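Local coordinates for protein GCN5-related N-acetyltransferase (Kribbella flavida, PDB 4MY0) that probably transfers the acetyl group of acetyl-CoA to an amine, perhaps of an aminoglycoside, as a member of the GCN5-related N-acetyltransferase family, at residues L132-Q146 with H269-R283. Sequence-based numbering, arbitrary orientation.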
# COMPACT_ATOMS: atom_id res chain seq x y z
N LEU C 132 28.36 -24.95 11.23
CA LEU C 132 28.33 -25.79 12.43
C LEU C 132 27.62 -27.12 12.23
O LEU C 132 27.56 -27.95 13.15
CB LEU C 132 27.65 -25.05 13.58
CG LEU C 132 28.48 -23.90 14.14
CD1 LEU C 132 27.56 -22.87 14.72
CD2 LEU C 132 29.44 -24.41 15.19
N GLY C 133 27.06 -27.34 11.04
CA GLY C 133 26.49 -28.63 10.73
C GLY C 133 24.97 -28.71 10.65
O GLY C 133 24.44 -29.79 10.39
N TYR C 134 24.27 -27.60 10.85
CA TYR C 134 22.81 -27.61 10.75
C TYR C 134 22.37 -27.57 9.29
O TYR C 134 23.08 -27.01 8.44
CB TYR C 134 22.22 -26.40 11.46
CG TYR C 134 22.24 -26.45 12.98
CD1 TYR C 134 21.09 -26.77 13.70
CD2 TYR C 134 23.40 -26.15 13.70
CE1 TYR C 134 21.09 -26.80 15.10
CE2 TYR C 134 23.41 -26.17 15.09
CZ TYR C 134 22.26 -26.50 15.79
OH TYR C 134 22.26 -26.53 17.18
N GLU C 135 21.20 -28.13 8.99
CA GLU C 135 20.60 -27.94 7.67
C GLU C 135 19.09 -27.85 7.82
O GLU C 135 18.54 -28.34 8.81
CB GLU C 135 20.98 -29.09 6.71
CG GLU C 135 20.68 -28.80 5.21
CD GLU C 135 21.04 -27.36 4.81
OE1 GLU C 135 20.13 -26.50 4.79
OE2 GLU C 135 22.24 -27.09 4.55
N PHE C 136 18.42 -27.21 6.85
CA PHE C 136 16.96 -27.16 6.86
C PHE C 136 16.36 -28.55 6.95
O PHE C 136 16.79 -29.48 6.26
CB PHE C 136 16.41 -26.40 5.64
CG PHE C 136 16.62 -24.91 5.72
CD1 PHE C 136 16.21 -24.20 6.86
CD2 PHE C 136 17.27 -24.23 4.71
CE1 PHE C 136 16.41 -22.82 6.96
CE2 PHE C 136 17.48 -22.85 4.80
CZ PHE C 136 17.04 -22.14 5.92
N GLY C 137 15.37 -28.69 7.85
CA GLY C 137 14.80 -29.98 8.15
C GLY C 137 13.29 -30.02 8.00
O GLY C 137 12.70 -31.10 7.93
N GLY C 138 12.65 -28.85 7.98
CA GLY C 138 11.19 -28.81 7.88
C GLY C 138 10.63 -27.41 7.84
O GLY C 138 11.38 -26.44 7.81
N HIS C 139 9.30 -27.30 7.86
CA HIS C 139 8.64 -26.02 7.62
C HIS C 139 7.66 -25.64 8.72
O HIS C 139 7.30 -26.46 9.56
CB HIS C 139 7.90 -26.06 6.28
CG HIS C 139 8.80 -26.28 5.09
ND1 HIS C 139 9.21 -27.53 4.69
CD2 HIS C 139 9.35 -25.40 4.22
CE1 HIS C 139 9.98 -27.42 3.62
NE2 HIS C 139 10.08 -26.14 3.31
N ARG C 140 7.24 -24.38 8.71
CA ARG C 140 6.11 -23.94 9.50
C ARG C 140 5.23 -23.17 8.54
O ARG C 140 5.69 -22.21 7.90
CB ARG C 140 6.58 -23.04 10.64
CG ARG C 140 5.46 -22.51 11.55
CD ARG C 140 6.05 -21.49 12.51
NE ARG C 140 5.08 -21.00 13.49
CZ ARG C 140 4.87 -19.71 13.75
NH1 ARG C 140 3.98 -19.36 14.67
NH2 ARG C 140 5.53 -18.77 13.08
N TYR C 141 3.98 -23.60 8.39
CA TYR C 141 3.09 -23.02 7.38
C TYR C 141 1.99 -22.22 8.04
O TYR C 141 1.42 -22.66 9.04
CB TYR C 141 2.40 -24.13 6.57
CG TYR C 141 3.30 -25.07 5.80
CD1 TYR C 141 3.63 -24.82 4.47
CD2 TYR C 141 3.78 -26.23 6.39
CE1 TYR C 141 4.44 -25.70 3.76
CE2 TYR C 141 4.59 -27.11 5.69
CZ TYR C 141 4.91 -26.85 4.38
OH TYR C 141 5.72 -27.73 3.70
N ARG C 142 1.66 -21.07 7.46
CA ARG C 142 0.46 -20.35 7.89
C ARG C 142 -0.49 -20.17 6.71
O ARG C 142 -0.10 -19.61 5.68
CB ARG C 142 0.77 -18.98 8.53
CG ARG C 142 -0.43 -18.44 9.38
CD ARG C 142 -0.32 -16.94 9.70
NE ARG C 142 -0.46 -16.10 8.51
CZ ARG C 142 -0.60 -14.78 8.55
NH1 ARG C 142 -0.63 -14.15 9.71
NH2 ARG C 142 -0.71 -14.08 7.42
N PHE C 143 -1.72 -20.64 6.85
CA PHE C 143 -2.72 -20.47 5.79
C PHE C 143 -3.84 -19.55 6.26
O PHE C 143 -4.06 -19.41 7.47
CB PHE C 143 -3.27 -21.83 5.34
CG PHE C 143 -2.24 -22.69 4.66
CD1 PHE C 143 -1.84 -22.41 3.35
CD2 PHE C 143 -1.65 -23.76 5.32
CE1 PHE C 143 -0.87 -23.19 2.72
CE2 PHE C 143 -0.69 -24.55 4.69
CZ PHE C 143 -0.30 -24.27 3.39
N SER C 144 -4.54 -18.91 5.32
CA SER C 144 -5.60 -17.99 5.70
C SER C 144 -6.93 -18.41 5.08
O SER C 144 -7.02 -18.60 3.86
CB SER C 144 -5.25 -16.56 5.29
OG SER C 144 -3.97 -16.19 5.79
N PHE C 145 -7.95 -18.54 5.92
CA PHE C 145 -9.27 -18.95 5.47
C PHE C 145 -10.30 -17.84 5.70
O PHE C 145 -10.05 -16.91 6.48
CB PHE C 145 -9.71 -20.21 6.21
CG PHE C 145 -8.72 -21.35 6.09
CD1 PHE C 145 -8.82 -22.26 5.06
CD2 PHE C 145 -7.67 -21.49 7.01
CE1 PHE C 145 -7.90 -23.31 4.93
CE2 PHE C 145 -6.74 -22.53 6.89
CZ PHE C 145 -6.85 -23.44 5.85
N GLN C 146 -11.44 -17.95 5.04
CA GLN C 146 -12.55 -17.04 5.31
C GLN C 146 -13.29 -17.54 6.55
O GLN C 146 -13.69 -18.71 6.61
CB GLN C 146 -13.51 -16.97 4.12
CG GLN C 146 -12.82 -16.79 2.78
CD GLN C 146 -13.81 -16.68 1.61
OE1 GLN C 146 -14.99 -16.36 1.80
NE2 GLN C 146 -13.32 -16.95 0.40
N HIS C 269 -14.13 -22.65 0.44
CA HIS C 269 -13.17 -21.78 -0.23
C HIS C 269 -11.77 -22.18 0.18
O HIS C 269 -11.49 -22.33 1.37
CB HIS C 269 -13.46 -20.33 0.13
CG HIS C 269 -14.85 -19.90 -0.24
ND1 HIS C 269 -15.15 -19.35 -1.47
CD2 HIS C 269 -16.01 -19.95 0.45
CE1 HIS C 269 -16.45 -19.08 -1.53
NE2 HIS C 269 -16.99 -19.44 -0.38
N GLU C 270 -10.89 -22.39 -0.79
CA GLU C 270 -9.56 -22.87 -0.44
C GLU C 270 -8.77 -21.72 0.20
O GLU C 270 -9.13 -20.56 0.05
CB GLU C 270 -8.84 -23.52 -1.63
CG GLU C 270 -8.18 -22.57 -2.61
CD GLU C 270 -7.39 -23.31 -3.70
OE1 GLU C 270 -6.18 -23.58 -3.50
OE2 GLU C 270 -7.99 -23.63 -4.76
N ALA C 271 -7.73 -22.08 0.95
CA ALA C 271 -6.91 -21.09 1.64
C ALA C 271 -6.40 -20.05 0.64
O ALA C 271 -6.26 -20.35 -0.55
CB ALA C 271 -5.75 -21.79 2.32
N ASP C 272 -6.15 -18.83 1.10
CA ASP C 272 -5.62 -17.78 0.23
C ASP C 272 -4.34 -18.32 -0.43
O ASP C 272 -3.59 -19.08 0.19
CB ASP C 272 -5.31 -16.54 1.06
CG ASP C 272 -5.07 -15.29 0.22
OD1 ASP C 272 -5.61 -14.22 0.61
OD2 ASP C 272 -4.32 -15.34 -0.79
N LYS C 273 -4.12 -17.96 -1.70
CA LYS C 273 -2.91 -18.34 -2.42
C LYS C 273 -1.68 -17.88 -1.61
O LYS C 273 -0.67 -18.59 -1.51
CB LYS C 273 -2.93 -17.69 -3.83
CG LYS C 273 -1.66 -17.92 -4.65
CD LYS C 273 -1.84 -17.51 -6.14
CE LYS C 273 -1.80 -16.01 -6.34
NZ LYS C 273 -1.91 -15.64 -7.80
N GLN C 274 -1.79 -16.69 -1.04
CA GLN C 274 -0.69 -16.09 -0.28
C GLN C 274 -0.58 -16.74 1.08
O GLN C 274 -1.47 -16.61 1.91
CB GLN C 274 -0.90 -14.58 -0.16
CG GLN C 274 -0.94 -13.91 -1.53
CD GLN C 274 -0.86 -12.41 -1.47
OE1 GLN C 274 -0.90 -11.81 -0.40
NE2 GLN C 274 -0.75 -11.78 -2.64
N ALA C 275 0.52 -17.46 1.30
CA ALA C 275 0.75 -18.18 2.56
C ALA C 275 2.12 -17.84 3.11
O ALA C 275 2.96 -17.26 2.40
CB ALA C 275 0.63 -19.68 2.35
N HIS C 276 2.35 -18.20 4.37
CA HIS C 276 3.66 -18.04 4.98
C HIS C 276 4.29 -19.41 5.03
O HIS C 276 3.65 -20.37 5.46
CB HIS C 276 3.55 -17.51 6.41
CG HIS C 276 3.14 -16.07 6.50
ND1 HIS C 276 2.94 -15.43 7.70
CD2 HIS C 276 2.90 -15.15 5.53
CE1 HIS C 276 2.60 -14.17 7.47
NE2 HIS C 276 2.57 -13.98 6.16
N VAL C 277 5.54 -19.50 4.59
CA VAL C 277 6.31 -20.73 4.65
C VAL C 277 7.65 -20.36 5.27
O VAL C 277 8.43 -19.64 4.65
CB VAL C 277 6.50 -21.34 3.24
CG1 VAL C 277 7.25 -22.67 3.33
CG2 VAL C 277 5.15 -21.55 2.55
N GLN C 278 7.89 -20.81 6.51
CA GLN C 278 9.17 -20.58 7.19
C GLN C 278 9.89 -21.91 7.27
O GLN C 278 9.24 -22.94 7.17
CB GLN C 278 8.98 -20.05 8.62
CG GLN C 278 8.36 -18.66 8.70
CD GLN C 278 7.96 -18.28 10.10
OE1 GLN C 278 7.09 -18.93 10.70
NE2 GLN C 278 8.59 -17.25 10.65
N ARG C 279 11.21 -21.89 7.41
CA ARG C 279 11.96 -23.15 7.55
C ARG C 279 12.71 -23.19 8.87
O ARG C 279 13.17 -22.17 9.36
CB ARG C 279 12.95 -23.31 6.39
CG ARG C 279 12.27 -23.40 5.05
CD ARG C 279 13.20 -23.11 3.87
NE ARG C 279 12.39 -23.06 2.66
CZ ARG C 279 11.66 -22.01 2.29
NH1 ARG C 279 10.94 -22.07 1.18
NH2 ARG C 279 11.67 -20.89 3.02
N TRP C 280 12.86 -24.39 9.44
CA TRP C 280 13.74 -24.53 10.59
C TRP C 280 14.83 -25.55 10.30
O TRP C 280 14.66 -26.42 9.45
CB TRP C 280 12.94 -24.91 11.85
CG TRP C 280 11.91 -25.98 11.62
CD1 TRP C 280 10.59 -25.78 11.34
CD2 TRP C 280 12.11 -27.40 11.67
NE1 TRP C 280 9.96 -27.00 11.21
CE2 TRP C 280 10.87 -28.01 11.42
CE3 TRP C 280 13.22 -28.21 11.94
CZ2 TRP C 280 10.71 -29.41 11.40
CZ3 TRP C 280 13.06 -29.60 11.92
CH2 TRP C 280 11.82 -30.18 11.65
N MSE C 281 15.94 -25.44 11.02
CA MSE C 281 17.08 -26.32 10.78
C MSE C 281 17.21 -27.38 11.84
O MSE C 281 16.70 -27.22 12.94
CB MSE C 281 18.38 -25.52 10.71
CG MSE C 281 18.51 -24.73 9.42
SE MSE C 281 20.24 -23.84 9.37
CE MSE C 281 20.20 -23.35 7.48
N LEU C 282 17.92 -28.45 11.49
CA LEU C 282 18.10 -29.61 12.35
C LEU C 282 19.57 -30.01 12.35
O LEU C 282 20.25 -29.87 11.32
CB LEU C 282 17.29 -30.78 11.80
CG LEU C 282 17.37 -32.10 12.57
CD1 LEU C 282 16.75 -31.91 13.94
CD2 LEU C 282 16.67 -33.21 11.79
N ARG C 283 20.07 -30.50 13.48
CA ARG C 283 21.38 -31.15 13.51
C ARG C 283 21.35 -32.41 14.38
O ARG C 283 20.72 -32.40 15.44
CB ARG C 283 22.45 -30.20 14.05
CG ARG C 283 23.88 -30.70 13.81
CD ARG C 283 24.89 -30.13 14.82
NE ARG C 283 26.24 -30.11 14.26
CZ ARG C 283 27.01 -31.19 14.09
NH1 ARG C 283 26.58 -32.39 14.45
NH2 ARG C 283 28.23 -31.06 13.56
O HOH W 1 11.50 -25.19 1.36
O HOH W 2 4.91 -19.62 8.97
O HOH W 3 -2.98 -18.59 2.92
O HOH W 4 -2.77 -14.68 3.73
O HOH W 5 -11.79 -20.49 3.40
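The carbonyl O of Trp-280 takes the backbone N-H of Gly-137 at 2.9 Å and, weakly, that of Gly-138. This doubled grip marks a classic beta bulge in the antiparallel pairing of strands 135-146 and 274-283, apparently linking the two GNAT regions. Both glycines lie under one face of the Trp-280 indole, Gly-138 CA in CH-pi contact 3.9 Å from the centroid of the six-membered ring; a CB on Gly-138 would clash with CZ2. With chi1 at 44°, CG sits between the backbone N and carbonyl carbon, folding the indole over the neighbouring strand, where NE1 bonds weakly to His-139 O. A serine in place of Trp-280 would probably uncover the two glycines and leave His-139 O without this donor. Beside the bulge, the Phe-136 ring is sandwiched between Met-281 CE, 3.8 Å from its centroid, and Arg-279 CD on the opposite face. Arg-279 NH2 forms a salt bridge with Glu-270 of the second subunit. Further along, Arg-140 NH2 meets a lone pair of Gln-278 OE1 at 2.9 Å, while Arg-140 NE binds Leu-389 O. Bent at chi3 (68°), Arg-142 lays its guanidinium flat on the His-276 ring, the planes 10° apart and NH2 3.3 Å from CE1.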